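Local coordinates for protein PaxB (Photorhabdus luminescens, PDB 6EK4) that probably acts as one component of a two-part alpha-helical pore-forming toxin that perforates target-cell membranes together with a partner protein, at residues Lys46-Ile50 / Asn142-Leu146; Val12-Glu16 / Ile311-Gln315; Ile163-Ile167 / Leu271-Leu275. All blocks are in the same frame, centred on the assembly; numbering follows the deposited sequence.

Contact 1. Residues Lys46-Ile50 / Asn142-Leu146; sequences KTLRI and NVVIL
Lys46 runs past Val143 and ends on the backbone of Val144. Its CB sits 3.7 Å from Val143 CG1 and 4.0 Å from Ile145 CG2. The next carbon still rides along that valine methyl, Lys46 CG to Val143 CG1 being 4.0 Å. From there the chain is fully extended; CD and CE draw up to the carbonyl oxygen of Val144, and NZ closes on it in a hydrogen bond of 3.0 Å from Lys46 NZ to Val144 O. The ammonium lies in the carbonyl plane, with a C=O...N angle of 154°, and the lysine and Val143 side chains point past each other in opposite senses. In the fold this is the place where the loop between helix 101-141 and helix 149-193 leans on helix 42-73 of an elongated, all-helical bundle. One turn on from Lys46, Ile50 carries the apolar half: its CG1 packs 3.6 Å from Val143 CB. With CG1 anti to its own carbonyl carbon (chi1 -67°) and the chain extended beyond it, Ile50 brings CD1 against Ile145, and the two chains meet tip to tip, Ile50 CD1 to Ile145 CG2 at 3.7 Å. Helix 247-321 lies behind, where Arg295 touches both isoleucines and its NH1 donates to Val143 O. Arg49 offers Val143 its aliphatic base, while its guanidinium forms a salt bridge with Glu45.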
loop_
_atom_site.group_PDB
_atom_site.type_symbol
_atom_site.label_atom_id
_atom_site.label_comp_id
_atom_site.label_asym_id
_atom_site.label_seq_id
_atom_site.Cartn_x
_atom_site.Cartn_y
_atom_site.Cartn_z
ATOM N N LYS A 46 -5.031 -5.244 13.148
ATOM C CA LYS A 46 -3.607 -5.585 13.108
ATOM C C LYS A 46 -2.774 -4.515 12.400
ATOM O O LYS A 46 -1.649 -4.235 12.811
ATOM C CB LYS A 46 -3.385 -6.945 12.438
ATOM C CG LYS A 46 -3.729 -8.139 13.316
ATOM C CD LYS A 46 -3.217 -9.429 12.701
ATOM C CE LYS A 46 -3.812 -10.658 13.368
ATOM N NZ LYS A 46 -3.269 -11.919 12.790
ATOM N N THR A 47 -3.321 -3.927 11.338
ATOM C CA THR A 47 -2.634 -2.850 10.621
ATOM C C THR A 47 -2.485 -1.605 11.494
ATOM O O THR A 47 -1.481 -0.897 11.404
ATOM C CB THR A 47 -3.361 -2.470 9.316
ATOM O OG1 THR A 47 -4.758 -2.288 9.577
ATOM C CG2 THR A 47 -3.179 -3.554 8.265
ATOM N N LEU A 48 -3.482 -1.344 12.337
ATOM C CA LEU A 48 -3.408 -0.241 13.296
ATOM C C LEU A 48 -2.362 -0.507 14.383
ATOM O O LEU A 48 -1.747 0.430 14.887
ATOM C CB LEU A 48 -4.778 0.031 13.929
ATOM C CG LEU A 48 -5.850 0.599 12.992
ATOM C CD1 LEU A 48 -7.217 0.566 13.660
ATOM C CD2 LEU A 48 -5.506 2.012 12.542
ATOM N N ARG A 49 -2.164 -1.776 14.739
ATOM C CA ARG A 49 -1.100 -2.154 15.673
ATOM C C ARG A 49 0.275 -1.887 15.069
ATOM O O ARG A 49 1.180 -1.416 15.760
ATOM C CB ARG A 49 -1.194 -3.633 16.056
ATOM C CG ARG A 49 -2.393 -4.004 16.912
ATOM C CD ARG A 49 -2.426 -5.506 17.147
ATOM N NE ARG A 49 -3.705 -5.969 17.681
ATOM C CZ ARG A 49 -4.073 -7.247 17.761
ATOM N NH1 ARG A 49 -3.263 -8.216 17.343
ATOM N NH2 ARG A 49 -5.262 -7.562 18.261
ATOM N N ILE A 50 0.424 -2.195 13.783
ATOM C CA ILE A 50 1.695 -2.004 13.082
ATOM C C ILE A 50 2.034 -0.517 12.967
ATOM O O ILE A 50 3.178 -0.128 13.193
ATOM C CB ILE A 50 1.686 -2.667 11.682
ATOM C CG1 ILE A 50 1.610 -4.193 11.819
ATOM C CG2 ILE A 50 2.937 -2.295 10.894
ATOM C CD1 ILE A 50 1.185 -4.906 10.552
ATOM N N ASN A 142 6.289 -8.737 14.725
ATOM C CA ASN A 142 5.528 -9.890 15.225
ATOM C C ASN A 142 4.034 -9.880 14.880
ATOM O O ASN A 142 3.351 -10.886 15.083
ATOM C CB ASN A 142 5.707 -10.045 16.744
ATOM C CG ASN A 142 7.063 -10.622 17.123
ATOM O OD1 ASN A 142 7.765 -11.205 16.293
ATOM N ND2 ASN A 142 7.434 -10.469 18.390
ATOM N N VAL A 143 3.528 -8.762 14.367
ATOM C CA VAL A 143 2.142 -8.696 13.903
ATOM C C VAL A 143 2.052 -9.388 12.545
ATOM O O VAL A 143 2.679 -8.947 11.582
ATOM C CB VAL A 143 1.638 -7.242 13.779
ATOM C CG1 VAL A 143 0.186 -7.219 13.316
ATOM C CG2 VAL A 143 1.789 -6.507 15.105
ATOM N N VAL A 144 1.277 -10.468 12.473
ATOM C CA VAL A 144 1.169 -11.267 11.251
ATOM C C VAL A 144 -0.040 -10.815 10.433
ATOM O O VAL A 144 -1.169 -10.869 10.915
ATOM C CB VAL A 144 1.036 -12.772 11.569
ATOM C CG1 VAL A 144 1.151 -13.602 10.296
ATOM C CG2 VAL A 144 2.092 -13.199 12.581
ATOM N N ILE A 145 0.205 -10.381 9.197
ATOM C CA ILE A 145 -0.856 -9.852 8.326
ATOM C C ILE A 145 -1.007 -10.565 6.974
ATOM O O ILE A 145 -2.063 -10.461 6.347
ATOM C CB ILE A 145 -0.674 -8.336 8.066
ATOM C CG1 ILE A 145 0.759 -8.018 7.623
ATOM C CG2 ILE A 145 -1.025 -7.541 9.316
ATOM C CD1 ILE A 145 0.930 -6.626 7.055
ATOM N N LEU A 146 0.024 -11.285 6.529
ATOM C CA LEU A 146 0.023 -11.904 5.195
ATOM C C LEU A 146 -0.420 -13.374 5.168
ATOM O O LEU A 146 -0.224 -14.058 4.161
ATOM C CB LEU A 146 1.410 -11.775 4.549
ATOM C CG LEU A 146 1.943 -10.366 4.269
ATOM C CD1 LEU A 146 3.258 -10.454 3.506
ATOM C CD2 LEU A 146 0.930 -9.526 3.501
#

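Contact 2. Residues Val12-Glu16 / Ile311-Gln315; sequences VVYPE and IFAKQ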
loop_
_atom_site.group_PDB
_atom_site.type_symbol
_atom_site.label_atom_id
_atom_site.label_comp_id
_atom_site.label_asym_id
_atom_site.label_seq_id
_atom_site.Cartn_x
_atom_site.Cartn_y
_atom_site.Cartn_z
ATOM N N VAL A 12 36.728 -2.083 11.328
ATOM C CA VAL A 12 35.284 -1.885 11.660
ATOM C C VAL A 12 34.666 -0.821 10.754
ATOM O O VAL A 12 35.280 0.217 10.499
ATOM C CB VAL A 12 35.090 -1.457 13.133
ATOM C CG1 VAL A 12 33.608 -1.345 13.470
ATOM C CG2 VAL A 12 35.782 -2.435 14.074
ATOM N N VAL A 13 33.453 -1.086 10.276
ATOM C CA VAL A 13 32.716 -0.137 9.439
ATOM C C VAL A 13 31.307 0.061 9.997
ATOM O O VAL A 13 30.648 -0.902 10.392
ATOM C CB VAL A 13 32.656 -0.599 7.960
ATOM C CG1 VAL A 13 31.861 -1.892 7.803
ATOM C CG2 VAL A 13 32.077 0.498 7.076
ATOM N N TYR A 14 30.860 1.316 10.041
ATOM C CA TYR A 14 29.521 1.644 10.523
ATOM C C TYR A 14 28.504 1.503 9.388
ATOM O O TYR A 14 28.836 1.765 8.231
ATOM C CB TYR A 14 29.467 3.071 11.081
ATOM C CG TYR A 14 30.436 3.375 12.213
ATOM C CD1 TYR A 14 30.814 2.397 13.136
ATOM C CD2 TYR A 14 30.945 4.661 12.382
ATOM C CE1 TYR A 14 31.688 2.690 14.172
ATOM C CE2 TYR A 14 31.815 4.961 13.416
ATOM C CZ TYR A 14 32.185 3.973 14.308
ATOM O OH TYR A 14 33.051 4.274 15.336
ATOM N N PRO A 15 27.262 1.090 9.710
ATOM C CA PRO A 15 26.225 1.000 8.675
ATOM C C PRO A 15 25.784 2.365 8.144
ATOM O O PRO A 15 25.729 3.330 8.905
ATOM C CB PRO A 15 25.049 0.323 9.399
ATOM C CG PRO A 15 25.621 -0.275 10.637
ATOM C CD PRO A 15 26.785 0.587 11.011
ATOM N N GLU A 16 25.474 2.436 6.850
ATOM C CA GLU A 16 24.891 3.641 6.261
ATOM C C GLU A 16 23.381 3.588 6.473
ATOM O O GLU A 16 22.709 2.701 5.946
ATOM C CB GLU A 16 25.227 3.739 4.768
ATOM C CG GLU A 16 24.848 5.065 4.107
ATOM C CD GLU A 16 25.781 6.221 4.454
ATOM O OE1 GLU A 16 25.604 7.314 3.872
ATOM O OE2 GLU A 16 26.690 6.055 5.298
ATOM N N ILE A 311 27.701 -2.135 17.804
ATOM C CA ILE A 311 29.054 -1.934 17.280
ATOM C C ILE A 311 29.775 -0.869 18.108
ATOM O O ILE A 311 30.914 -1.072 18.530
ATOM C CB ILE A 311 29.035 -1.533 15.786
ATOM C CG1 ILE A 311 28.744 -2.764 14.921
ATOM C CG2 ILE A 311 30.363 -0.906 15.365
ATOM C CD1 ILE A 311 28.404 -2.446 13.481
ATOM N N PHE A 312 29.102 0.259 18.328
ATOM C CA PHE A 312 29.632 1.355 19.146
ATOM C C PHE A 312 30.030 0.886 20.544
ATOM O O PHE A 312 31.068 1.291 21.068
ATOM C CB PHE A 312 28.590 2.477 19.274
ATOM C CG PHE A 312 28.563 3.443 18.114
ATOM C CD1 PHE A 312 28.910 3.048 16.825
ATOM C CD2 PHE A 312 28.154 4.755 18.318
ATOM C CE1 PHE A 312 28.869 3.950 15.775
ATOM C CE2 PHE A 312 28.109 5.657 17.270
ATOM C CZ PHE A 312 28.468 5.254 15.997
ATOM N N ALA A 313 29.198 0.035 21.142
ATOM C CA ALA A 313 29.436 -0.468 22.496
ATOM C C ALA A 313 30.669 -1.368 22.562
ATOM O O ALA A 313 31.550 -1.160 23.396
ATOM C CB ALA A 313 28.212 -1.220 23.000
ATOM N N LYS A 314 30.727 -2.358 21.677
ATOM C CA LYS A 314 31.835 -3.315 21.651
ATOM C C LYS A 314 33.154 -2.672 21.208
ATOM O O LYS A 314 34.229 -3.154 21.563
ATOM C CB LYS A 314 31.486 -4.500 20.743
ATOM C CG LYS A 314 32.489 -5.645 20.784
ATOM C CD LYS A 314 31.808 -6.988 20.552
ATOM C CE LYS A 314 32.791 -8.061 20.109
ATOM N NZ LYS A 314 33.047 -8.010 18.642
ATOM N N GLN A 315 33.066 -1.586 20.443
ATOM C CA GLN A 315 34.250 -0.838 20.014
ATOM C C GLN A 315 34.914 -0.145 21.205
ATOM O O GLN A 315 36.140 -0.161 21.339
ATOM C CB GLN A 315 33.868 0.193 18.949
ATOM C CG GLN A 315 35.042 0.780 18.187
ATOM C CD GLN A 315 34.605 1.648 17.020
ATOM O OE1 GLN A 315 33.525 2.241 17.043
ATOM N NE2 GLN A 315 35.445 1.729 15.993
#
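Over one face of the Tyr14 ring stands the edge of Phe312: CE1 of the phenylalanine sits 3.4 Å above the centre of the tyrosine plane. The two rings make an edge-to-face stack, centroids 4.8 Å apart and planes inclined at 55°. At the rim of the tyrosine, near its plane, are CG2 of Ile311 on the CD1 side and OE1 of Gln315 by the hydroxyl. What is being joined is the N-terminal segment, an irregular extended strip ahead of helix 19-35, laid against the long helix 247-321 of the bundle. That helix presents Ile311 and Gln315, one turn apart, to the strip. Ile311 takes the apolar load: its CG2 lies 3.8 Å from Val12 CG1, valine and isoleucine lying alongside, head to tail, and 4.0 Å from Tyr14 CD1, while its CD1 reaches Pro15 CD at 4.2 Å. Helix 326-348 completes the surroundings, with Lys335 in a cation-pi contact with Tyr14, Phe339 meeting the ring of Phe312, and Gln336 NE2 making a weak hydrogen bond to Gln315 OE1. Gln315 leaves the helix with CG anti to the backbone N (chi1 -165°) and stays extended, which brings its amide beside the phenol with the amide and ring planes nearly perpendicular. There the tyrosine hydroxyl donates to a lone pair of the same amide oxygen, in the carbonyl plane, with Tyr14 OH 2.7 Å from Gln315 OE1.

Contact 3. Residues Ile163-Ile167 / Leu271-Leu275; sequences IQADI and LKIQL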
loop_
_atom_site.group_PDB
_atom_site.type_symbol
_atom_site.label_atom_id
_atom_site.label_comp_id
_atom_site.label_asym_id
_atom_site.label_seq_id
_atom_site.Cartn_x
_atom_site.Cartn_y
_atom_site.Cartn_z
ATOM N N ILE A 163 -17.689 -11.301 -12.509
ATOM C CA ILE A 163 -18.636 -10.179 -12.458
ATOM C C ILE A 163 -18.477 -9.308 -13.705
ATOM O O ILE A 163 -19.468 -8.949 -14.342
ATOM C CB ILE A 163 -18.469 -9.323 -11.180
ATOM C CG1 ILE A 163 -19.023 -10.075 -9.968
ATOM C CG2 ILE A 163 -19.191 -7.984 -11.315
ATOM C CD1 ILE A 163 -18.638 -9.470 -8.634
ATOM N N GLN A 164 -17.233 -8.972 -14.044
ATOM C CA GLN A 164 -16.944 -8.214 -15.266
ATOM C C GLN A 164 -17.393 -8.978 -16.511
ATOM O O GLN A 164 -17.880 -8.375 -17.470
ATOM C CB GLN A 164 -15.451 -7.882 -15.365
ATOM C CG GLN A 164 -15.007 -6.749 -14.451
ATOM C CD GLN A 164 -13.535 -6.403 -14.603
ATOM O OE1 GLN A 164 -13.170 -5.230 -14.696
ATOM N NE2 GLN A 164 -12.680 -7.423 -14.631
ATOM N N ALA A 165 -17.229 -10.300 -16.485
ATOM C CA ALA A 165 -17.667 -11.168 -17.579
ATOM C C ALA A 165 -19.192 -11.210 -17.698
ATOM O O ALA A 165 -19.730 -11.252 -18.806
ATOM C CB ALA A 165 -17.116 -12.574 -17.390
ATOM N N ASP A 166 -19.877 -11.200 -16.556
ATOM C CA ASP A 166 -21.342 -11.206 -16.529
ATOM C C ASP A 166 -21.893 -9.891 -17.080
ATOM O O ASP A 166 -22.783 -9.897 -17.929
ATOM C CB ASP A 166 -21.850 -11.440 -15.100
ATOM C CG ASP A 166 -23.290 -11.927 -15.055
ATOM O OD1 ASP A 166 -23.965 -11.966 -16.107
ATOM O OD2 ASP A 166 -23.749 -12.280 -13.949
ATOM N N ILE A 167 -21.351 -8.772 -16.601
ATOM C CA ILE A 167 -21.728 -7.441 -17.089
ATOM C C ILE A 167 -21.548 -7.341 -18.610
ATOM O O ILE A 167 -22.411 -6.803 -19.307
ATOM C CB ILE A 167 -20.910 -6.327 -16.386
ATOM C CG1 ILE A 167 -21.328 -6.209 -14.915
ATOM C CG2 ILE A 167 -21.100 -4.980 -17.079
ATOM C CD1 ILE A 167 -20.354 -5.430 -14.055
ATOM N N LEU A 271 -24.982 -5.935 -10.396
ATOM C CA LEU A 271 -23.615 -6.393 -10.658
ATOM C C LEU A 271 -22.592 -5.265 -10.500
ATOM O O LEU A 271 -21.475 -5.501 -10.037
ATOM C CB LEU A 271 -23.500 -7.007 -12.060
ATOM C CG LEU A 271 -24.142 -8.385 -12.250
ATOM C CD1 LEU A 271 -24.275 -8.715 -13.729
ATOM C CD2 LEU A 271 -23.354 -9.466 -11.528
ATOM N N LYS A 272 -22.975 -4.049 -10.885
ATOM C CA LYS A 272 -22.098 -2.882 -10.745
ATOM C C LYS A 272 -21.909 -2.462 -9.283
ATOM O O LYS A 272 -20.890 -1.862 -8.936
ATOM C CB LYS A 272 -22.614 -1.707 -11.582
ATOM C CG LYS A 272 -22.340 -1.867 -13.069
ATOM C CD LYS A 272 -22.962 -0.753 -13.894
ATOM C CE LYS A 272 -22.881 -1.059 -15.382
ATOM N NZ LYS A 272 -23.435 0.038 -16.223
ATOM N N ILE A 273 -22.888 -2.774 -8.435
ATOM C CA ILE A 273 -22.745 -2.586 -6.991
ATOM C C ILE A 273 -21.732 -3.590 -6.437
ATOM O O ILE A 273 -20.840 -3.217 -5.673
ATOM C CB ILE A 273 -24.096 -2.732 -6.256
ATOM C CG1 ILE A 273 -25.018 -1.562 -6.613
ATOM C CG2 ILE A 273 -23.893 -2.786 -4.745
ATOM C CD1 ILE A 273 -26.485 -1.833 -6.359
ATOM N N GLN A 274 -21.871 -4.856 -6.827
ATOM C CA GLN A 274 -20.929 -5.904 -6.424
ATOM C C GLN A 274 -19.510 -5.621 -6.922
ATOM O O GLN A 274 -18.535 -5.949 -6.244
ATOM C CB GLN A 274 -21.381 -7.272 -6.944
ATOM C CG GLN A 274 -22.669 -7.796 -6.330
ATOM C CD GLN A 274 -23.126 -9.095 -6.972
ATOM O OE1 GLN A 274 -22.474 -10.132 -6.832
ATOM N NE2 GLN A 274 -24.250 -9.048 -7.680
ATOM N N LEU A 275 -19.402 -5.013 -8.104
ATOM C CA LEU A 275 -18.107 -4.698 -8.709
ATOM C C LEU A 275 -17.345 -3.636 -7.913
ATOM O O LEU A 275 -16.128 -3.732 -7.752
ATOM C CB LEU A 275 -18.291 -4.239 -10.160
ATOM C CG LEU A 275 -17.026 -4.075 -11.009
ATOM C CD1 LEU A 275 -16.229 -5.370 -11.067
ATOM C CD2 LEU A 275 -17.388 -3.608 -12.411
#
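Leu271, Ile163 and Ile167 supply most of the buried surface where helix 149-193 and helix 247-321 run side by side as an antiparallel pair, part of the elongated helical body. Across these short segments the axes approach to 9.9 Å, with an angle of 154° between their directions, and no hydrogen bond crosses between the two segments; the packing is largely apolar. Leu271 packs mainly against Ile167 and Asp166. Its CB lies 3.7 Å from Ile167 CG1, the two side chains passing in opposite directions, while both its methyls sit against the aspartate carboxylate, Leu271 CD1 being 3.6 Å from Asp166 OD2. Ile163, one turn before Ile167, uses both of its branches. Its CG2, anti to the backbone N, rests on the backbone oxygen of Leu271, Ile163 CG2 to Leu271 O being 3.6 Å, and also meets Leu275 CD1 at 4.0 Å. The other branch reaches the stem of Gln274, Ile163 CD1 to Gln274 CB being 3.9 Å; the amide of Gln274 makes weak hydrogen bonds with Arg159 and with the backbone oxygen of Asp270. Leu275 lies beside both isoleucines. Its CG is anti to the backbone N (chi1 -171°), and the turn about CB-CG (chi2 57°) puts CD1 by Ile163 and by CG of Gln164, and Leu275 CD2 3.8 Å from Ile167 CD1.

The three contacts are strung out along a very long molecule. Contact 1 is nearest the middle, about 14 Å from the centre of the chain, with contacts 2 and 3 on opposite sides of that centre, their own centres about 58 Å apart. Helix 247-321 takes part in both, meeting the N-terminal segment at one site and helix 149-193 at the other; contact 1 also touches it, at Ile291, Asp292 and Arg295. Contact 1 lies about 31 Å from contact 2 and about 32 Å from contact 3, centre to centre, and no two of them touch. A bound sodium ion sits about 9 Å from the side chain of Val143 in contact 1.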